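Local atomic coordinates of 190aa long hypothetical protein (Pyrococcus horikoshii, PDB entry 2DDZ), a protein that is of unknown function, belongs to the DUF366 family in the class II tRNA-synthetase clan, assembles as a hexamer and carries bound guanidine in the crystal. Residues I14-S19 / H70-L75; H24-N29 / G34-V39. One frame throughout, in Å; residues are numbered along the deposited sequence.

Contact 1. Residues I14-S19 / H70-L75; sequences IDYDGS and HYILEL
Tyr16 lays the start of its side chain on the imidazole of His70: CB of Tyr16 sits over one face of the ring, toward its rim, a CH-pi contact modelled too close for its details to be trusted. The two rings then diverge, their centroids 5.1 Å apart and their planes at 38°, so they form neither a stack nor an edge-to-face pair. With CG anti to the backbone N (chi1 -179°), the phenol of Tyr16 runs on past the imidazole toward Ile72, where its CD1 stands 4.5 Å from CD1 of Ile72. The phenol is also backed from its own loop, since the backbone N of Gly18 lies 3.5 Å above the ring plane, over its centre. Beyond this shell, the imidazole is fixed by a hydrogen bond between ND1 of His70 and NE2 of His135, a weaker one between its own NE2 and the carbonyl O of Lys43, and a ring stack with Phe40. An alanine in place of His70 is likely to leave His135 without its hydrogen-bond mate and the Tyr16 ring less firmly placed. His135, on strand 131-139, stacks on the Tyr16 ring, whose hydroxyl hydrogen-bonds to a glycerol, probably from the crystallisation liquor. Loop 14-19 follows strand 5-8, is tied by backbone hydrogen bonds to strand 36-45, and reaches strand 68-75, which runs antiparallel between strands 36-45 and 131-139.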
# COMPACT_ATOMS: atom_id res chain seq x y z
N ILE E 14 31.71 -17.11 -4.73
CA ILE E 14 30.48 -17.60 -4.13
C ILE E 14 29.61 -18.03 -5.30
O ILE E 14 29.44 -17.26 -6.24
CB ILE E 14 29.75 -16.49 -3.35
CG1 ILE E 14 30.63 -15.96 -2.23
CG2 ILE E 14 28.47 -17.05 -2.77
CD1 ILE E 14 31.07 -17.05 -1.27
N ASP E 15 29.08 -19.25 -5.25
CA ASP E 15 28.24 -19.75 -6.34
C ASP E 15 26.76 -19.39 -6.16
O ASP E 15 26.21 -19.43 -5.06
CB ASP E 15 28.40 -21.27 -6.49
CG ASP E 15 29.85 -21.69 -6.74
OD1 ASP E 15 30.54 -21.04 -7.55
OD2 ASP E 15 30.29 -22.68 -6.12
N TYR E 16 26.12 -19.06 -7.27
CA TYR E 16 24.70 -18.70 -7.26
C TYR E 16 23.84 -19.90 -7.67
O TYR E 16 23.89 -20.34 -8.81
CB TYR E 16 24.46 -17.54 -8.23
CG TYR E 16 23.02 -17.08 -8.29
CD1 TYR E 16 22.43 -16.46 -7.19
CD2 TYR E 16 22.26 -17.25 -9.45
CE1 TYR E 16 21.10 -16.04 -7.23
CE2 TYR E 16 20.93 -16.83 -9.50
CZ TYR E 16 20.36 -16.23 -8.39
OH TYR E 16 19.06 -15.82 -8.43
N ASP E 17 23.07 -20.43 -6.73
CA ASP E 17 22.19 -21.55 -7.05
C ASP E 17 20.73 -21.06 -6.97
O ASP E 17 19.79 -21.87 -6.93
CB ASP E 17 22.44 -22.71 -6.08
CG ASP E 17 22.01 -22.41 -4.66
OD1 ASP E 17 22.18 -21.26 -4.20
OD2 ASP E 17 21.52 -23.34 -3.98
N GLY E 18 20.58 -19.74 -6.99
CA GLY E 18 19.28 -19.10 -6.93
C GLY E 18 18.79 -18.71 -5.55
O GLY E 18 17.98 -17.79 -5.42
N SER E 19 19.28 -19.38 -4.50
CA SER E 19 18.82 -19.09 -3.14
C SER E 19 19.23 -17.72 -2.59
O SER E 19 18.74 -17.31 -1.54
CB SER E 19 19.28 -20.20 -2.17
OG SER E 19 20.69 -20.21 -2.01
N HIS E 70 27.77 -11.92 -10.30
CA HIS E 70 26.41 -11.84 -9.77
C HIS E 70 26.12 -10.56 -9.00
O HIS E 70 26.98 -10.05 -8.27
CB HIS E 70 26.13 -13.02 -8.84
CG HIS E 70 26.28 -14.36 -9.49
ND1 HIS E 70 25.33 -14.89 -10.33
CD2 HIS E 70 27.28 -15.28 -9.43
CE1 HIS E 70 25.73 -16.07 -10.76
NE2 HIS E 70 26.91 -16.33 -10.23
N TYR E 71 24.90 -10.04 -9.16
CA TYR E 71 24.50 -8.84 -8.43
C TYR E 71 23.22 -9.18 -7.69
O TYR E 71 22.23 -9.56 -8.31
CB TYR E 71 24.21 -7.65 -9.35
CG TYR E 71 25.35 -7.24 -10.24
CD1 TYR E 71 25.71 -8.01 -11.34
CD2 TYR E 71 26.08 -6.07 -9.98
CE1 TYR E 71 26.75 -7.63 -12.18
CE2 TYR E 71 27.13 -5.67 -10.83
CZ TYR E 71 27.45 -6.47 -11.93
OH TYR E 71 28.47 -6.10 -12.77
N ILE E 72 23.25 -9.06 -6.38
CA ILE E 72 22.07 -9.34 -5.59
C ILE E 72 21.66 -8.08 -4.88
O ILE E 72 22.38 -7.56 -4.02
CB ILE E 72 22.32 -10.47 -4.60
CG1 ILE E 72 22.32 -11.79 -5.35
CG2 ILE E 72 21.25 -10.47 -3.51
CD1 ILE E 72 23.01 -12.84 -4.61
N LEU E 73 20.49 -7.60 -5.26
CA LEU E 73 19.96 -6.39 -4.71
C LEU E 73 18.72 -6.61 -3.84
O LEU E 73 17.85 -7.42 -4.18
CB LEU E 73 19.62 -5.45 -5.86
CG LEU E 73 18.97 -4.12 -5.51
CD1 LEU E 73 19.91 -3.31 -4.63
CD2 LEU E 73 18.65 -3.37 -6.79
N GLU E 74 18.67 -5.92 -2.70
CA GLU E 74 17.52 -6.00 -1.82
C GLU E 74 17.15 -4.59 -1.35
O GLU E 74 17.97 -3.85 -0.84
CB GLU E 74 17.76 -6.91 -0.61
CG GLU E 74 16.48 -7.15 0.20
CD GLU E 74 16.55 -8.41 1.07
OE1 GLU E 74 17.66 -8.78 1.50
OE2 GLU E 74 15.49 -9.01 1.36
N LEU E 75 15.89 -4.24 -1.56
CA LEU E 75 15.38 -2.94 -1.18
C LEU E 75 14.12 -3.08 -0.34
O LEU E 75 13.12 -3.68 -0.77
CB LEU E 75 15.08 -2.11 -2.44
CG LEU E 75 16.28 -1.82 -3.34
CD1 LEU E 75 15.84 -0.96 -4.50
CD2 LEU E 75 17.36 -1.11 -2.54

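Contact 2. Residues H24-N29 / G34-V39; sequences HWAYRN and GDSLVV. With GAI (guanidine), chain Q.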
# COMPACT_ATOMS: atom_id res chain seq x y z
N HIS E 24 16.39 -11.05 3.07
CA HIS E 24 17.36 -10.95 4.15
C HIS E 24 18.63 -11.76 3.89
O HIS E 24 19.40 -12.02 4.80
CB HIS E 24 16.72 -11.36 5.48
CG HIS E 24 15.72 -10.38 6.01
ND1 HIS E 24 16.08 -9.19 6.60
CD2 HIS E 24 14.37 -10.44 6.07
CE1 HIS E 24 14.99 -8.56 7.01
NE2 HIS E 24 13.94 -9.30 6.70
N TRP E 25 18.86 -12.14 2.63
CA TRP E 25 20.04 -12.91 2.29
C TRP E 25 21.34 -12.21 2.73
O TRP E 25 22.15 -12.78 3.45
CB TRP E 25 20.08 -13.18 0.79
CG TRP E 25 21.26 -13.98 0.37
CD1 TRP E 25 21.48 -15.31 0.63
CD2 TRP E 25 22.42 -13.52 -0.33
NE1 TRP E 25 22.69 -15.69 0.12
CE2 TRP E 25 23.29 -14.62 -0.47
CE3 TRP E 25 22.80 -12.28 -0.86
CZ2 TRP E 25 24.53 -14.52 -1.13
CZ3 TRP E 25 24.04 -12.18 -1.52
CH2 TRP E 25 24.88 -13.30 -1.64
N ALA E 26 21.51 -10.96 2.28
CA ALA E 26 22.68 -10.16 2.61
C ALA E 26 22.85 -10.00 4.12
O ALA E 26 23.96 -10.08 4.63
CB ALA E 26 22.59 -8.78 1.94
N TYR E 27 21.75 -9.77 4.84
CA TYR E 27 21.84 -9.57 6.27
C TYR E 27 22.12 -10.87 7.01
O TYR E 27 22.87 -10.89 7.99
CB TYR E 27 20.55 -8.92 6.79
CG TYR E 27 20.57 -8.64 8.28
CD1 TYR E 27 21.55 -7.82 8.84
CD2 TYR E 27 19.64 -9.24 9.13
CE1 TYR E 27 21.61 -7.61 10.22
CE2 TYR E 27 19.69 -9.04 10.51
CZ TYR E 27 20.68 -8.23 11.05
OH TYR E 27 20.74 -8.07 12.41
N ARG E 28 21.53 -11.96 6.54
CA ARG E 28 21.74 -13.26 7.18
C ARG E 28 23.18 -13.73 7.04
O ARG E 28 23.78 -14.21 8.00
CB ARG E 28 20.81 -14.30 6.56
CG ARG E 28 19.55 -14.54 7.33
CD ARG E 28 18.71 -15.66 6.70
NE ARG E 28 17.96 -15.32 5.48
CZ ARG E 28 18.31 -15.62 4.22
NH1 ARG E 28 17.53 -15.27 3.22
NH2 ARG E 28 19.44 -16.27 3.96
N ASN E 29 23.74 -13.54 5.85
CA ASN E 29 25.10 -13.99 5.55
C ASN E 29 26.25 -13.00 5.79
O ASN E 29 27.33 -13.41 6.24
CB ASN E 29 25.14 -14.49 4.11
CG ASN E 29 24.30 -15.74 3.92
OD1 ASN E 29 23.09 -15.67 3.69
ND2 ASN E 29 24.94 -16.89 4.02
N GLY E 34 19.46 -3.46 6.03
CA GLY E 34 18.80 -2.53 5.12
C GLY E 34 19.08 -2.67 3.64
O GLY E 34 19.55 -3.70 3.16
N ASP E 35 18.76 -1.61 2.89
CA ASP E 35 18.98 -1.63 1.45
C ASP E 35 20.42 -2.00 1.14
O ASP E 35 21.34 -1.44 1.73
CB ASP E 35 18.64 -0.26 0.85
CG ASP E 35 17.15 0.05 0.93
OD1 ASP E 35 16.39 -0.84 1.39
OD2 ASP E 35 16.73 1.16 0.53
N SER E 36 20.60 -2.96 0.23
CA SER E 36 21.95 -3.38 -0.12
C SER E 36 22.16 -4.02 -1.49
O SER E 36 21.24 -4.55 -2.12
CB SER E 36 22.50 -4.33 0.94
OG SER E 36 21.85 -5.58 0.90
N LEU E 37 23.42 -3.97 -1.92
CA LEU E 37 23.85 -4.55 -3.17
C LEU E 37 25.10 -5.35 -2.82
O LEU E 37 26.04 -4.82 -2.23
CB LEU E 37 24.17 -3.46 -4.20
CG LEU E 37 24.84 -3.92 -5.50
CD1 LEU E 37 23.97 -4.93 -6.25
CD2 LEU E 37 25.12 -2.71 -6.35
N VAL E 38 25.07 -6.65 -3.14
CA VAL E 38 26.19 -7.54 -2.88
C VAL E 38 26.67 -8.07 -4.22
O VAL E 38 25.90 -8.67 -4.97
CB VAL E 38 25.77 -8.74 -2.00
CG1 VAL E 38 26.98 -9.65 -1.76
CG2 VAL E 38 25.20 -8.24 -0.68
N VAL E 39 27.94 -7.85 -4.53
CA VAL E 39 28.52 -8.28 -5.79
C VAL E 39 29.57 -9.34 -5.57
O VAL E 39 30.48 -9.17 -4.75
CB VAL E 39 29.12 -7.09 -6.53
CG1 VAL E 39 29.69 -7.52 -7.86
CG2 VAL E 39 28.05 -6.02 -6.71
C GAI Q . 27.89 -17.76 1.45
N1 GAI Q . 27.39 -18.55 0.55
N2 GAI Q . 28.96 -18.12 2.19
N3 GAI Q . 27.32 -16.54 1.65
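Ala26 and Trp25, in the first turn of helix 25-30, rest on Val38 and Ser36 of strand 36-45. The tight part centres on Ala26, whose small CB points toward the strand and touches two side chains at once: OG of Ser36 at 3.4 Å and CG2 of Val38 at 3.7 Å. Beside it the tryptophan reaches in with its six-membered ring, CZ3 of Trp25 lying 3.9 Å from CG1 of Val38, an oblique approach rather than a stack. The indole is swung out opposite the backbone N (chi1 -179°), which sends it along the strand, where it also packs on Ile72 and meets the ring of Phe30 edge-to-face. The axes of 25-29 and 36-39 pass 9.6 Å apart at 69°, the usual separation for a helix on a sheet.

The other side of the helix is looser and more polar, partly exposed and partly covered by Val186 and Ile54 of two neighbouring subunits. Arg28 folds its guanidinium back there so that CA of Trp25 lies 3.3 Å above one of its faces; NH1 bonds to the carbonyl O of Ser23, and the Arg28 carbonyl accepts a bond from Arg58 of a third subunit. Asn29, also partly exposed, belongs to the guanidine pocket with Arg12, Ile14 and Phe30. The packing is that of a beta-alpha-beta unit: helix 25-30 connects the parallel strands 5-8 and 36-45 and lies against their sheet.

Overall arrangement
Both contacts are buried and build on one face of the same mixed sheet, with centres 9 Å apart; contact 2 is nested along the chain inside the loop that contact 1 closes. Contact 1 is nearer the middle of the chain and joins a loop to strand 68-75 through aromatic and imidazole groups backed by polar bonds. Contact 2 joins a helix to the neighbouring strand 36-45 with small aliphatic groups and one indole, and its helix reaches other subunits. They meet where CD1 of Ile72 lies against the Trp25 indole and where OE2 of Glu74 accepts a hydrogen bond from the backbone N of His24. Each contributes to the guanidine pocket, through Ile14 and Asn29 respectively.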